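Side-chain contact in auracyanin A (PDB 2AAN), which carries a single blue copper ion in a cupredoxin fold and probably accepts electrons from the membrane-bound alternative complex III: residues L78-G81 with P82-Y86. Sequence-based numbering, arbitrary orientation.
Sequences LSAG and PAANY
The ring of Tyr86 lies with one face against the Gly81-Pro82 peptide, its rim beneath the carbonyl carbon; Tyr86 CD2 comes within 3.6 Å of Gly81 C. A chi1 of -61° sets CG beside the backbone N of Tyr86 and anti to its carbonyl carbon, which turns the ring under the same peptide whose oxygen the amide holds. Gly81 O is gripped twice: Tyr86 N donates at 2.8 Å with an N-H...O angle of 149°, and Ala84 N adds a longer bond of 3.3 Å. The two donors approach from opposite faces of the carbonyl plane, each well out of it. With Asn85 N bonded to Pro82 O inside the Tyr86 N to Gly81 O bond, and Asn85 at positive phi, the short 3-10 turn at 82-83 closes as a Schellman motif. Beside this turn the methyl groups Ala80 CB and Ala84 CB meet at 4.2 Å. Gly81 leaves the helix with positive phi, a conformation that by itself favours glycine. An alanine in place of Tyr86 is likely to uncover the Gly81-Pro82 peptide and to leave Gln57 without its bond to the tyrosine hydroxyl. Asn85 binds Asn59 and Ser98; Tyr86 packs on Pro126, and its side chain lies about 8 Å from the copper. The turn forms the start of the loop that joins the end of helix 67-80 to strand 94-97, beside the copper site.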
loop_
_atom_site.group_PDB
_atom_site.type_symbol
_atom_site.label_atom_id
_atom_site.label_comp_id
_atom_site.label_asym_id
_atom_site.label_seq_id
_atom_site.Cartn_x
_atom_site.Cartn_y
_atom_site.Cartn_z
ATOM N N LEU A 78 5.845 -13.077 3.586
ATOM C CA LEU A 78 6.903 -13.527 4.525
ATOM C C LEU A 78 7.911 -14.458 3.890
ATOM O O LEU A 78 9.089 -14.496 4.292
ATOM C CB LEU A 78 6.297 -14.233 5.739
ATOM C CG LEU A 78 5.506 -13.399 6.724
ATOM C CD1 LEU A 78 4.951 -14.320 7.777
ATOM C CD2 LEU A 78 6.352 -12.294 7.367
ATOM N N SER A 79 7.453 -15.249 2.934
ATOM C CA SER A 79 8.333 -16.218 2.338
ATOM C C SER A 79 8.650 -15.798 0.910
ATOM O O SER A 79 9.543 -16.354 0.270
ATOM C CB SER A 79 7.716 -17.613 2.438
ATOM O OG SER A 79 6.515 -17.657 1.707
ATOM N N ALA A 80 7.943 -14.793 0.409
ATOM C CA ALA A 80 8.286 -14.184 -0.893
ATOM C C ALA A 80 9.597 -13.393 -0.850
ATOM O O ALA A 80 10.395 -13.456 -1.780
ATOM C CB ALA A 80 7.194 -13.289 -1.327
ATOM N N GLY A 81 9.790 -12.605 0.210
ATOM C CA GLY A 81 11.024 -11.862 0.421
ATOM C C GLY A 81 11.127 -10.561 -0.342
ATOM O O GLY A 81 10.244 -10.240 -1.118
ATOM N N PRO A 82 12.215 -9.795 -0.114
ATOM C CA PRO A 82 12.270 -8.408 -0.595
ATOM C C PRO A 82 12.344 -8.232 -2.122
ATOM O O PRO A 82 11.773 -7.271 -2.663
ATOM C CB PRO A 82 13.498 -7.818 0.111
ATOM C CG PRO A 82 14.291 -8.978 0.576
ATOM C CD PRO A 82 13.387 -10.158 0.689
ATOM N N ALA A 83 12.985 -9.159 -2.821
ATOM C CA ALA A 83 13.108 -9.017 -4.260
ATOM C C ALA A 83 11.746 -9.134 -4.978
ATOM O O ALA A 83 11.609 -8.653 -6.091
ATOM C CB ALA A 83 14.106 -10.013 -4.806
ATOM N N ALA A 84 10.757 -9.750 -4.323
ATOM C CA ALA A 84 9.373 -9.837 -4.795
ATOM C C ALA A 84 8.472 -8.854 -4.063
ATOM O O ALA A 84 7.249 -9.039 -4.026
ATOM C CB ALA A 84 8.841 -11.228 -4.576
ATOM N N ASN A 85 9.079 -7.843 -3.440
ATOM C CA ASN A 85 8.345 -6.814 -2.715
ATOM C C ASN A 85 7.504 -7.442 -1.615
ATOM O O ASN A 85 6.447 -6.937 -1.295
ATOM C CB ASN A 85 7.462 -5.995 -3.692
ATOM C CG ASN A 85 7.067 -4.572 -3.152
ATOM O OD1 ASN A 85 7.509 -4.124 -2.091
ATOM N ND2 ASN A 85 6.237 -3.875 -3.916
ATOM N N TYR A 86 7.977 -8.540 -1.021
ATOM C CA TYR A 86 7.199 -9.249 -0.001
ATOM C C TYR A 86 5.773 -9.424 -0.482
ATOM O O TYR A 86 4.823 -9.179 0.260
ATOM C CB TYR A 86 7.228 -8.510 1.336
ATOM C CG TYR A 86 8.626 -8.377 1.916
ATOM C CD1 TYR A 86 9.313 -7.187 1.830
ATOM C CD2 TYR A 86 9.258 -9.452 2.535
ATOM C CE1 TYR A 86 10.593 -7.055 2.372
ATOM C CE2 TYR A 86 10.550 -9.332 3.081
ATOM C CZ TYR A 86 11.204 -8.113 2.979
ATOM O OH TYR A 86 12.475 -7.976 3.499
#